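Local coordinates for substrate binding periplasmic protein (Ralstonia solanacearum, PDB 3LOP) that probably binds leucine or similar amino acids, held here between two lobes, as periplasmic binding proteins of transport systems do, at residues 145-150 with 176-181; 197-202 with 224-229; 72-77 with 307-312. All coordinates share one frame; numbering follows the deposited sequence.

In the fold
Contacts 1 and 2 share one parallel four-stranded sheet, and contact 3 lies in the other lobe across the ligand cleft. The centres of contacts 1 and 2 are 13 Å apart, and strands 144-149 and 199-203 join them as neighbours, with a probable hydrogen bond from G145 N to A199 O (2.8 Å). Each reaches towards the ligand: the side chain of Q149 is about 4 Å from the bound leucine and that of L228 about 6 Å. The centre of contact 3 is 36 Å from that of contact 1 and 40 Å from that of contact 2. It pairs segments far apart in sequence, and both other contacts are nested within the loop it closes.

Contact 1 (145-150 with 176-181); sequences GVLYQE and ASYPRN
Y148 and S177, paired across two parallel strands, meet ring to methylene: S177 CB lies 3.6 Å from the centroid of the Y148 ring, over one face and displaced towards the rim. Y148 CG sits between its own backbone N and carbonyl carbon (chi1 67°), and the ring beyond it lies on S177. On the face carrying L147 and Q149, the Y178 ring lies against the neighbouring strand, with Q149 CA over one of its faces and L147 CD1 at its edge, 4.0 Å from Y178 CD2. Q149 CG is anti to the backbone N (chi1 -177°) and the chain runs on extended, bringing the amide to the phenol. There Y178 OH donates to Q149 OE1 at 2.7 Å, coming from above the carbonyl plane, with amide and ring planes 82° apart. A water joins the same OE1 to N181 N. Q149 NE2 hydrogen-bonds D151, which also forms a salt bridge with R180 NE, so one carboxylate ties the two side chains. Y178 OH also bonds T205 N, of the leucine pocket, which makes Y178 a probable second-shell residue. Strand 174-178 borders the sheet; helix 186-194 packs on L147 and A176, helix 206-218 on L147 and Y178, and helix 152-166 on Y148.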
ATOM      1  N   GLY A 145      14.812  13.870 -10.457  1.00  4.05           N
ATOM      2  CA  GLY A 145      13.679  13.933 -11.359  1.00  4.41           C
ATOM      3  C   GLY A 145      12.542  13.158 -10.722  1.00  3.84           C
ATOM      4  O   GLY A 145      12.774  12.318  -9.849  1.00  4.48           O
ATOM      5  N   VAL A 146      11.310  13.435 -11.130  1.00  4.27           N
ATOM      6  CA  VAL A 146      10.171  12.734 -10.554  1.00  4.25           C
ATOM      7  C   VAL A 146       9.147  12.311 -11.598  1.00  4.16           C
ATOM      8  O   VAL A 146       8.745  13.112 -12.442  1.00  5.33           O
ATOM      9  CB  VAL A 146       9.433  13.619  -9.514  1.00  3.42           C
ATOM     10  CG1 VAL A 146       8.275  12.841  -8.900  1.00  4.42           C
ATOM     11  CG2 VAL A 146      10.401  14.085  -8.430  1.00  5.27           C
ATOM     12  N   LEU A 147       8.751  11.044 -11.546  1.00  3.76           N
ATOM     13  CA  LEU A 147       7.712  10.517 -12.425  1.00  3.71           C
ATOM     14  C   LEU A 147       6.488  10.552 -11.520  1.00  4.73           C
ATOM     15  O   LEU A 147       6.532  10.006 -10.418  1.00  5.48           O
ATOM     16  CB  LEU A 147       7.991   9.064 -12.812  1.00  4.22           C
ATOM     17  CG  LEU A 147       6.800   8.382 -13.507  1.00  4.74           C
ATOM     18  CD1 LEU A 147       6.627   8.958 -14.904  1.00  5.94           C
ATOM     19  CD2 LEU A 147       7.016   6.881 -13.574  1.00  4.88           C
ATOM     20  N   TYR A 148       5.410  11.195 -11.953  1.00  3.91           N
ATOM     21  CA  TYR A 148       4.221  11.260 -11.110  1.00  4.25           C
ATOM     22  C   TYR A 148       2.918  10.982 -11.839  1.00  4.65           C
ATOM     23  O   TYR A 148       2.752  11.336 -13.007  1.00  4.81           O
ATOM     24  CB  TYR A 148       4.123  12.625 -10.417  1.00  5.39           C
ATOM     25  CG  TYR A 148       3.861  13.793 -11.344  1.00  5.34           C
ATOM     26  CD1 TYR A 148       4.894  14.375 -12.079  1.00  5.86           C
ATOM     27  CD2 TYR A 148       2.579  14.325 -11.476  1.00  6.50           C
ATOM     28  CE1 TYR A 148       4.656  15.463 -12.919  1.00  5.99           C
ATOM     29  CE2 TYR A 148       2.331  15.411 -12.315  1.00  7.77           C
ATOM     30  CZ  TYR A 148       3.375  15.973 -13.031  1.00  7.93           C
ATOM     31  OH  TYR A 148       3.139  17.049 -13.857  1.00 11.36           O
ATOM     32  N   GLN A 149       1.991  10.341 -11.136  1.00  4.06           N
ATOM     33  CA  GLN A 149       0.689  10.035 -11.708  1.00  4.28           C
ATOM     34  C   GLN A 149      -0.116  11.332 -11.759  1.00  5.33           C
ATOM     35  O   GLN A 149      -0.084  12.132 -10.825  1.00  5.40           O
ATOM     36  CB  GLN A 149      -0.021   8.984 -10.851  1.00  2.87           C
ATOM     37  CG  GLN A 149      -1.365   8.520 -11.398  1.00  3.09           C
ATOM     38  CD  GLN A 149      -1.824   7.230 -10.752  1.00  4.69           C
ATOM     39  OE1 GLN A 149      -1.377   6.144 -11.123  1.00  5.31           O
ATOM     40  NE2 GLN A 149      -2.706   7.340  -9.767  1.00  4.78           N
ATOM     41  N   GLU A 150      -0.839  11.535 -12.855  1.00  5.76           N
ATOM     42  CA  GLU A 150      -1.617  12.754 -13.033  1.00  7.84           C
ATOM     43  C   GLU A 150      -2.929  12.764 -12.253  1.00  7.59           C
ATOM     44  O   GLU A 150      -4.018  12.780 -12.832  1.00  8.74           O
ATOM     45  CB  GLU A 150      -1.877  12.983 -14.522  1.00 11.19           C
ATOM     46  CG  GLU A 150      -2.386  14.372 -14.852  1.00 19.17           C
ATOM     47  CD  GLU A 150      -2.234  14.702 -16.321  1.00 22.61           C
ATOM     48  OE1 GLU A 150      -2.726  13.918 -17.162  1.00 26.82           O
ATOM     49  OE2 GLU A 150      -1.619  15.744 -16.634  1.00 27.28           O
ATOM     50  N   ALA A 176       7.784  14.567 -14.806  1.00  5.61           N
ATOM     51  CA  ALA A 176       7.004  14.090 -15.939  1.00  5.97           C
ATOM     52  C   ALA A 176       5.856  13.246 -15.407  1.00  6.54           C
ATOM     53  O   ALA A 176       6.024  12.476 -14.463  1.00  5.97           O
ATOM     54  CB  ALA A 176       7.879  13.262 -16.867  1.00  7.24           C
ATOM     55  N   SER A 177       4.692  13.383 -16.034  1.00  6.53           N
ATOM     56  CA  SER A 177       3.506  12.660 -15.598  1.00  6.44           C
ATOM     57  C   SER A 177       3.028  11.581 -16.558  1.00  6.87           C
ATOM     58  O   SER A 177       3.535  11.439 -17.669  1.00  7.32           O
ATOM     59  CB  SER A 177       2.366  13.652 -15.380  1.00  9.27           C
ATOM     60  OG  SER A 177       1.965  14.226 -16.615  1.00 12.22           O
ATOM     61  N   TYR A 178       2.041  10.818 -16.099  1.00  6.24           N
ATOM     62  CA  TYR A 178       1.411   9.770 -16.893  1.00  5.80           C
ATOM     63  C   TYR A 178      -0.022   9.687 -16.359  1.00  5.94           C
ATOM     64  O   TYR A 178      -0.272   9.997 -15.195  1.00  5.33           O
ATOM     65  CB  TYR A 178       2.147   8.433 -16.729  1.00  6.10           C
ATOM     66  CG  TYR A 178       1.924   7.758 -15.400  1.00  5.29           C
ATOM     67  CD1 TYR A 178       0.798   6.961 -15.181  1.00  3.50           C
ATOM     68  CD2 TYR A 178       2.812   7.948 -14.347  1.00  4.35           C
ATOM     69  CE1 TYR A 178       0.562   6.378 -13.941  1.00  4.46           C
ATOM     70  CE2 TYR A 178       2.584   7.369 -13.104  1.00  4.25           C
ATOM     71  CZ  TYR A 178       1.457   6.588 -12.908  1.00  4.31           C
ATOM     72  OH  TYR A 178       1.214   6.031 -11.676  1.00  4.94           O
ATOM     73  N   PRO A 179      -0.983   9.280 -17.203  1.00  6.92           N
ATOM     74  CA  PRO A 179      -2.398   9.166 -16.816  1.00  6.85           C
ATOM     75  C   PRO A 179      -2.717   8.034 -15.843  1.00  5.91           C
ATOM     76  O   PRO A 179      -2.221   6.921 -15.999  1.00  7.20           O
ATOM     77  CB  PRO A 179      -3.111   8.968 -18.156  1.00  7.74           C
ATOM     78  CG  PRO A 179      -2.139   9.513 -19.171  1.00  8.08           C
ATOM     79  CD  PRO A 179      -0.821   9.048 -18.646  1.00  8.33           C
ATOM     80  N   ARG A 180      -3.558   8.316 -14.849  1.00  6.76           N
ATOM     81  CA  ARG A 180      -3.930   7.293 -13.877  1.00  6.97           C
ATOM     82  C   ARG A 180      -4.665   6.153 -14.577  1.00  7.73           C
ATOM     83  O   ARG A 180      -5.318   6.353 -15.604  1.00  8.56           O
ATOM     84  CB  ARG A 180      -4.824   7.880 -12.772  1.00  6.69           C
ATOM     85  CG  ARG A 180      -6.312   7.953 -13.122  1.00  6.71           C
ATOM     86  CD  ARG A 180      -7.107   8.677 -12.043  1.00  7.40           C
ATOM     87  NE  ARG A 180      -6.944   8.075 -10.721  1.00  7.22           N
ATOM     88  CZ  ARG A 180      -7.592   6.996 -10.292  1.00  7.86           C
ATOM     89  NH1 ARG A 180      -8.469   6.379 -11.075  1.00  7.64           N
ATOM     90  NH2 ARG A 180      -7.360   6.532  -9.073  1.00  7.05           N
ATOM     91  N   ASN A 181      -4.548   4.961 -14.009  1.00  8.34           N
ATOM     92  CA  ASN A 181      -5.192   3.765 -14.537  1.00  9.50           C
ATOM     93  C   ASN A 181      -4.650   3.342 -15.898  1.00 10.24           C
ATOM     94  O   ASN A 181      -5.319   2.639 -16.656  1.00 10.63           O
ATOM     95  CB  ASN A 181      -6.707   3.963 -14.611  1.00 12.62           C
ATOM     96  CG  ASN A 181      -7.462   2.946 -13.777  1.00 15.39           C
ATOM     97  OD1 ASN A 181      -6.858   2.126 -13.080  1.00 16.46           O
ATOM     98  ND2 ASN A 181      -8.787   2.991 -13.842  1.00 16.66           N
TER
HETATM   99  O   HOH W   1      -3.212   4.155 -11.726  1.00  4.72           O
HETATM  100  O   HOH W   2      -4.895  10.892 -14.715  1.00 13.38           O
HETATM  101  O   HOH W   3       0.059  12.492 -17.968  1.00 17.57           O
HETATM  102  O   HOH W   4       1.426  16.690 -17.613  1.00 32.85           O

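Contact 2 (197-202 with 224-229); sequences VQAIFL and QLLGLS
The ring of F201 is the one flat side chain bridging the two strands. G227 CA lies over one of its faces, 4.2 Å above the plane and displaced towards the rim, while two leucines approach its edge. L228 CD2 meets F201 CZ in the ring plane at 3.5 Å, and L226 CD1 stands near that plane, 3.7 Å from F201 CD2. Both leucine side chains cross the phenylalanine at about a right angle. F201 CG is anti to the backbone N (chi1 -176°), and the end of the side chain comes nearer the neighbouring strand. L226 takes a different course, its CG lying between the backbone N and carbonyl carbon (chi1 59°), and its CD2 comes to 3.4 Å from I200 O. I129 and M132 of helix 125-138 also touch F201, and M132 and L136 touch L226.

The other face of the sheet carries I200, L202 and L225. Here L225 CD2 packs against I200 CB at 4.0 Å, and V213 of helix 206-218 touches both L202 and L225. G227 has no CB to press on L202 O, which lies 3.5 Å from its CA. Backbone bonds such as L202 N to L226 O (2.8 Å) hold the register, and the last of them, L228 N to L202 O, is weak.

Strand 199-203, helix 206-218 and strand 224-227 form a beta-alpha-beta crossover, the repeating element of Rossmann-like lobes in periplasmic binding proteins. Strand 224-227 ends three residues before S230, which lines the leucine pocket, in keeping with ligand sites at the C-terminal ends of parallel strands.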
ATOM      1  N   VAL A 197      19.536  14.219 -14.638  1.00  8.50           N
ATOM      2  CA  VAL A 197      19.280  13.824 -13.260  1.00  6.30           C
ATOM      3  C   VAL A 197      20.124  12.663 -12.743  1.00  5.81           C
ATOM      4  O   VAL A 197      20.490  11.758 -13.492  1.00  6.69           O
ATOM      5  CB  VAL A 197      17.785  13.480 -13.070  1.00  7.21           C
ATOM      6  CG1 VAL A 197      16.941  14.727 -13.292  1.00  6.61           C
ATOM      7  CG2 VAL A 197      17.368  12.386 -14.044  1.00  7.07           C
ATOM      8  N   GLN A 198      20.421  12.703 -11.448  1.00  5.85           N
ATOM      9  CA  GLN A 198      21.222  11.668 -10.799  1.00  4.00           C
ATOM     10  C   GLN A 198      20.332  10.598 -10.190  1.00  4.30           C
ATOM     11  O   GLN A 198      20.768   9.474  -9.950  1.00  5.39           O
ATOM     12  CB  GLN A 198      22.085  12.286  -9.700  1.00  5.19           C
ATOM     13  CG  GLN A 198      23.102  13.288 -10.216  1.00  4.77           C
ATOM     14  CD  GLN A 198      23.560  14.251  -9.145  1.00  6.11           C
ATOM     15  OE1 GLN A 198      22.746  14.833  -8.427  1.00  5.41           O
ATOM     16  NE2 GLN A 198      24.872  14.437  -9.037  1.00  6.39           N
ATOM     17  N   ALA A 199      19.080  10.959  -9.936  1.00  4.30           N
ATOM     18  CA  ALA A 199      18.124  10.034  -9.350  1.00  3.84           C
ATOM     19  C   ALA A 199      16.725  10.398  -9.820  1.00  3.93           C
ATOM     20  O   ALA A 199      16.431  11.562 -10.088  1.00  4.95           O
ATOM     21  CB  ALA A 199      18.198  10.105  -7.818  1.00  4.86           C
ATOM     22  N   ILE A 200      15.871   9.389  -9.939  1.00  3.31           N
ATOM     23  CA  ILE A 200      14.490   9.603 -10.350  1.00  3.62           C
ATOM     24  C   ILE A 200      13.590   8.899  -9.352  1.00  3.53           C
ATOM     25  O   ILE A 200      13.727   7.697  -9.115  1.00  2.97           O
ATOM     26  CB  ILE A 200      14.215   9.044 -11.757  1.00  3.11           C
ATOM     27  CG1 ILE A 200      14.983   9.863 -12.798  1.00  4.87           C
ATOM     28  CG2 ILE A 200      12.718   9.093 -12.046  1.00  4.35           C
ATOM     29  CD1 ILE A 200      14.915   9.289 -14.206  1.00  5.65           C
ATOM     30  N   PHE A 201      12.678   9.666  -8.766  1.00  3.48           N
ATOM     31  CA  PHE A 201      11.739   9.150  -7.784  1.00  4.17           C
ATOM     32  C   PHE A 201      10.432   8.804  -8.488  1.00  4.55           C
ATOM     33  O   PHE A 201       9.906   9.600  -9.268  1.00  5.39           O
ATOM     34  CB  PHE A 201      11.502  10.201  -6.702  1.00  4.46           C
ATOM     35  CG  PHE A 201      10.613   9.736  -5.588  1.00  5.35           C
ATOM     36  CD1 PHE A 201       9.231   9.838  -5.693  1.00  7.42           C
ATOM     37  CD2 PHE A 201      11.162   9.179  -4.439  1.00  7.30           C
ATOM     38  CE1 PHE A 201       8.404   9.390  -4.666  1.00  7.95           C
ATOM     39  CE2 PHE A 201      10.345   8.728  -3.407  1.00  8.72           C
ATOM     40  CZ  PHE A 201       8.964   8.834  -3.522  1.00  8.43           C
ATOM     41  N   LEU A 202       9.917   7.609  -8.218  1.00  3.86           N
ATOM     42  CA  LEU A 202       8.684   7.160  -8.850  1.00  3.15           C
ATOM     43  C   LEU A 202       7.449   7.292  -7.963  1.00  3.72           C
ATOM     44  O   LEU A 202       7.225   6.479  -7.065  1.00  3.71           O
ATOM     45  CB  LEU A 202       8.830   5.702  -9.300  1.00  4.01           C
ATOM     46  CG  LEU A 202      10.091   5.342 -10.092  1.00  3.98           C
ATOM     47  CD1 LEU A 202      10.087   3.848 -10.386  1.00  5.99           C
ATOM     48  CD2 LEU A 202      10.156   6.151 -11.387  1.00  5.00           C
ATOM     49  N   GLN A 224      19.779   6.766 -10.509  1.00  3.72           N
ATOM     50  CA  GLN A 224      19.458   5.855  -9.414  1.00  3.76           C
ATOM     51  C   GLN A 224      17.935   5.901  -9.336  1.00  4.12           C
ATOM     52  O   GLN A 224      17.343   6.975  -9.407  1.00  5.04           O
ATOM     53  CB  GLN A 224      20.061   6.376  -8.107  1.00  3.87           C
ATOM     54  CG  GLN A 224      19.506   5.730  -6.842  1.00  3.25           C
ATOM     55  CD  GLN A 224      19.858   4.263  -6.736  1.00  4.24           C
ATOM     56  OE1 GLN A 224      21.026   3.890  -6.848  1.00  5.13           O
ATOM     57  NE2 GLN A 224      18.851   3.418  -6.514  1.00  2.42           N
ATOM     58  N   LEU A 225      17.301   4.744  -9.193  1.00  3.04           N
ATOM     59  CA  LEU A 225      15.850   4.700  -9.127  1.00  3.70           C
ATOM     60  C   LEU A 225      15.345   4.392  -7.727  1.00  3.12           C
ATOM     61  O   LEU A 225      15.944   3.604  -6.994  1.00  3.69           O
ATOM     62  CB  LEU A 225      15.319   3.656 -10.114  1.00  4.66           C
ATOM     63  CG  LEU A 225      15.716   3.892 -11.576  1.00  4.99           C
ATOM     64  CD1 LEU A 225      15.398   2.657 -12.405  1.00  5.73           C
ATOM     65  CD2 LEU A 225      14.992   5.120 -12.118  1.00  7.15           C
ATOM     66  N   LEU A 226      14.242   5.033  -7.359  1.00  3.04           N
ATOM     67  CA  LEU A 226      13.620   4.823  -6.059  1.00  3.64           C
ATOM     68  C   LEU A 226      12.144   5.169  -6.195  1.00  3.15           C
ATOM     69  O   LEU A 226      11.755   5.866  -7.129  1.00  4.47           O
ATOM     70  CB  LEU A 226      14.278   5.695  -4.981  1.00  5.44           C
ATOM     71  CG  LEU A 226      14.283   7.217  -5.141  1.00  6.31           C
ATOM     72  CD1 LEU A 226      14.530   7.857  -3.782  1.00  7.65           C
ATOM     73  CD2 LEU A 226      15.348   7.642  -6.142  1.00  8.54           C
ATOM     74  N   GLY A 227      11.320   4.683  -5.274  1.00  4.46           N
ATOM     75  CA  GLY A 227       9.901   4.968  -5.369  1.00  4.28           C
ATOM     76  C   GLY A 227       9.100   4.615  -4.135  1.00  4.74           C
ATOM     77  O   GLY A 227       9.619   4.029  -3.184  1.00  6.45           O
ATOM     78  N   LEU A 228       7.823   4.981  -4.165  1.00  3.97           N
ATOM     79  CA  LEU A 228       6.901   4.737  -3.059  1.00  4.43           C
ATOM     80  C   LEU A 228       6.526   3.267  -2.883  1.00  4.56           C
ATOM     81  O   LEU A 228       6.686   2.458  -3.797  1.00  5.31           O
ATOM     82  CB  LEU A 228       5.624   5.553  -3.264  1.00  5.38           C
ATOM     83  CG  LEU A 228       5.766   7.076  -3.207  1.00  5.60           C
ATOM     84  CD1 LEU A 228       4.442   7.729  -3.592  1.00  7.92           C
ATOM     85  CD2 LEU A 228       6.194   7.500  -1.813  1.00  6.12           C
ATOM     86  N   SER A 229       6.005   2.942  -1.701  1.00  5.47           N
ATOM     87  CA  SER A 229       5.593   1.578  -1.373  1.00  5.19           C
ATOM     88  C   SER A 229       4.389   1.118  -2.192  1.00  6.82           C
ATOM     89  O   SER A 229       3.895   0.002  -2.024  1.00  6.95           O
ATOM     90  CB  SER A 229       5.284   1.462   0.120  1.00  5.42           C
ATOM     91  OG  SER A 229       4.208   2.306   0.484  1.00  7.05           O
TER

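Contact 3 (72-77 with 307-312); sequences DNPVAL and PTREQV
R309 reaches the backbone of P74 by a chain that is first extended and then bent: CG is anti to the backbone N (chi1 -154°), and the bend comes at chi3 (-60°), beyond which the guanidinium lies by the carbonyl. NE comes to 2.9 Å from P74 O. The arginine and proline side chains lie side by side, pointing the same way, with R309 NH2 3.9 Å from P74 CD. NH1 of the arginine hydrogen-bonds A98 O and NH2 weakly bonds A69 O, which ties the side chain to two further places in the lobe.

V75 carries the apolar half of the contact. Its CG1 is anti to the carbonyl carbon (chi1 -63°) and lies 3.7 Å from P307 O, while its CB meets V312 CG2 at 3.8 Å, the two valines crossing at about a right angle. V75 O is buried with no polar partner in the model; its neighbours across the contact are carbons, among them R309 CG at 3.7 Å and V312 CG1.

The first turn that carries R309 and V312 is capped. T308, at the N-cap, and Q311 form a capping box: Q311 N donates to T308 OG1 (3.1 Å), and T308 N donates in return to a lone pair of Q311 OE1, in the carbonyl plane (3.0 Å).

The chain turns a corner at V75, in strand 74-78, which lies between strands 6-12 and 102-103 of the five-stranded parallel sheet. I6 of strand 6-12 and I300 of helix 284-303 both touch V75 and P307, so the start of helix 309-317 packs against this corner, next to helix 284-303.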
ATOM      1  N   ASP A  72     -24.255  -6.484   2.310  1.00 12.12           N
ATOM      2  CA  ASP A  72     -23.443  -7.484   2.996  1.00 13.32           C
ATOM      3  C   ASP A  72     -23.290  -7.367   4.511  1.00 14.96           C
ATOM      4  O   ASP A  72     -22.583  -8.168   5.121  1.00 15.20           O
ATOM      5  CB  ASP A  72     -22.062  -7.544   2.341  1.00 15.08           C
ATOM      6  CG  ASP A  72     -22.133  -7.985   0.890  1.00 17.37           C
ATOM      7  OD1 ASP A  72     -22.685  -9.074   0.633  1.00 19.94           O
ATOM      8  OD2 ASP A  72     -21.643  -7.247   0.012  1.00 19.82           O
ATOM      9  N   ASN A  73     -23.954  -6.386   5.117  1.00 16.68           N
ATOM     10  CA  ASN A  73     -23.886  -6.187   6.568  1.00 17.75           C
ATOM     11  C   ASN A  73     -22.459  -6.295   7.113  1.00 15.59           C
ATOM     12  O   ASN A  73     -22.208  -7.018   8.077  1.00 16.55           O
ATOM     13  CB  ASN A  73     -24.759  -7.223   7.284  1.00 22.28           C
ATOM     14  CG  ASN A  73     -26.182  -7.245   6.767  1.00 24.67           C
ATOM     15  OD1 ASN A  73     -26.903  -6.251   6.851  1.00 28.34           O
ATOM     16  ND2 ASN A  73     -26.594  -8.386   6.227  1.00 27.57           N
ATOM     17  N   PRO A  74     -21.505  -5.574   6.510  1.00 13.38           N
ATOM     18  CA  PRO A  74     -20.121  -5.642   6.987  1.00 10.67           C
ATOM     19  C   PRO A  74     -19.857  -4.809   8.236  1.00  9.74           C
ATOM     20  O   PRO A  74     -20.559  -3.834   8.505  1.00  9.81           O
ATOM     21  CB  PRO A  74     -19.334  -5.119   5.797  1.00 12.05           C
ATOM     22  CG  PRO A  74     -20.231  -4.041   5.293  1.00 11.45           C
ATOM     23  CD  PRO A  74     -21.602  -4.704   5.324  1.00 12.79           C
ATOM     24  N   VAL A  75     -18.839  -5.197   8.998  1.00  7.46           N
ATOM     25  CA  VAL A  75     -18.470  -4.453  10.193  1.00  6.15           C
ATOM     26  C   VAL A  75     -17.308  -3.521   9.866  1.00  4.50           C
ATOM     27  O   VAL A  75     -16.983  -2.626  10.639  1.00  4.45           O
ATOM     28  CB  VAL A  75     -18.058  -5.388  11.355  1.00  6.42           C
ATOM     29  CG1 VAL A  75     -19.243  -6.247  11.761  1.00  9.11           C
ATOM     30  CG2 VAL A  75     -16.870  -6.257  10.945  1.00  7.60           C
ATOM     31  N   ALA A  76     -16.690  -3.731   8.707  1.00  4.24           N
ATOM     32  CA  ALA A  76     -15.568  -2.900   8.292  1.00  4.05           C
ATOM     33  C   ALA A  76     -15.199  -3.124   6.830  1.00  4.17           C
ATOM     34  O   ALA A  76     -15.617  -4.108   6.213  1.00  4.62           O
ATOM     35  CB  ALA A  76     -14.353  -3.178   9.179  1.00  4.54           C
ATOM     36  N   LEU A  77     -14.421  -2.185   6.298  1.00  2.31           N
ATOM     37  CA  LEU A  77     -13.923  -2.197   4.922  1.00  3.90           C
ATOM     38  C   LEU A  77     -12.397  -2.304   4.990  1.00  5.22           C
ATOM     39  O   LEU A  77     -11.768  -1.678   5.844  1.00  5.78           O
ATOM     40  CB  LEU A  77     -14.323  -0.894   4.217  1.00  3.36           C
ATOM     41  CG  LEU A  77     -13.729  -0.561   2.843  1.00  2.52           C
ATOM     42  CD1 LEU A  77     -14.231  -1.542   1.788  1.00  4.02           C
ATOM     43  CD2 LEU A  77     -14.131   0.855   2.468  1.00  3.62           C
ATOM     44  N   PRO A 307     -20.563  -8.802  17.160  1.00 14.24           N
ATOM     45  CA  PRO A 307     -20.131  -7.403  17.135  1.00 13.92           C
ATOM     46  C   PRO A 307     -20.808  -6.541  16.081  1.00 13.11           C
ATOM     47  O   PRO A 307     -21.053  -6.984  14.960  1.00 13.38           O
ATOM     48  CB  PRO A 307     -18.631  -7.520  16.897  1.00 14.16           C
ATOM     49  CG  PRO A 307     -18.553  -8.690  15.978  1.00 14.35           C
ATOM     50  CD  PRO A 307     -19.496  -9.678  16.643  1.00 14.07           C
ATOM     51  N   THR A 308     -21.105  -5.301  16.457  1.00 13.17           N
ATOM     52  CA  THR A 308     -21.735  -4.357  15.548  1.00 12.49           C
ATOM     53  C   THR A 308     -20.658  -3.487  14.924  1.00 12.22           C
ATOM     54  O   THR A 308     -19.507  -3.491  15.361  1.00 10.87           O
ATOM     55  CB  THR A 308     -22.712  -3.422  16.278  1.00 12.74           C
ATOM     56  OG1 THR A 308     -21.983  -2.597  17.195  1.00 11.42           O
ATOM     57  CG2 THR A 308     -23.755  -4.225  17.035  1.00 12.95           C
ATOM     58  N   ARG A 309     -21.050  -2.730  13.907  1.00 11.18           N
ATOM     59  CA  ARG A 309     -20.144  -1.835  13.210  1.00 11.58           C
ATOM     60  C   ARG A 309     -19.575  -0.824  14.209  1.00 10.11           C
ATOM     61  O   ARG A 309     -18.394  -0.483  14.164  1.00  9.47           O
ATOM     62  CB  ARG A 309     -20.917  -1.121  12.098  1.00 13.96           C
ATOM     63  CG  ARG A 309     -20.081  -0.668  10.926  1.00 16.82           C
ATOM     64  CD  ARG A 309     -20.978  -0.263   9.766  1.00 18.69           C
ATOM     65  NE  ARG A 309     -21.813  -1.374   9.315  1.00 21.20           N
ATOM     66  CZ  ARG A 309     -22.634  -1.321   8.271  1.00 24.76           C
ATOM     67  NH1 ARG A 309     -22.737  -0.207   7.559  1.00 25.61           N
ATOM     68  NH2 ARG A 309     -23.351  -2.385   7.934  1.00 27.24           N
ATOM     69  N   GLU A 310     -20.427  -0.359  15.118  1.00  9.87           N
ATOM     70  CA  GLU A 310     -20.030   0.603  16.142  1.00 10.32           C
ATOM     71  C   GLU A 310     -19.023   0.014  17.128  1.00  8.64           C
ATOM     72  O   GLU A 310     -18.048   0.667  17.492  1.00  8.06           O
ATOM     73  CB  GLU A 310     -21.271   1.096  16.896  1.00 12.02           C
ATOM     74  CG  GLU A 310     -20.989   1.914  18.152  1.00 17.20           C
ATOM     75  CD  GLU A 310     -20.075   3.100  17.904  1.00 19.50           C
ATOM     76  OE1 GLU A 310     -20.273   3.808  16.893  1.00 21.46           O
ATOM     77  OE2 GLU A 310     -19.166   3.330  18.730  1.00 22.33           O
ATOM     78  N   GLN A 311     -19.255  -1.223  17.558  1.00  8.78           N
ATOM     79  CA  GLN A 311     -18.351  -1.867  18.500  1.00  7.48           C
ATOM     80  C   GLN A 311     -16.980  -2.118  17.883  1.00  6.56           C
ATOM     81  O   GLN A 311     -15.956  -1.986  18.550  1.00  7.65           O
ATOM     82  CB  GLN A 311     -18.948  -3.185  18.995  1.00  9.61           C
ATOM     83  CG  GLN A 311     -20.168  -3.005  19.881  1.00 12.22           C
ATOM     84  CD  GLN A 311     -20.784  -4.326  20.286  1.00 13.90           C
ATOM     85  OE1 GLN A 311     -21.177  -5.125  19.436  1.00 14.01           O
ATOM     86  NE2 GLN A 311     -20.874  -4.563  21.590  1.00 16.52           N
ATOM     87  N   VAL A 312     -16.959  -2.475  16.606  1.00  5.98           N
ATOM     88  CA  VAL A 312     -15.695  -2.725  15.932  1.00  6.91           C
ATOM     89  C   VAL A 312     -14.927  -1.410  15.784  1.00  6.30           C
ATOM     90  O   VAL A 312     -13.715  -1.364  15.977  1.00  5.54           O
ATOM     91  CB  VAL A 312     -15.931  -3.380  14.548  1.00  6.39           C
ATOM     92  CG1 VAL A 312     -14.629  -3.461  13.769  1.00  8.36           C
ATOM     93  CG2 VAL A 312     -16.511  -4.776  14.742  1.00  7.85           C
TER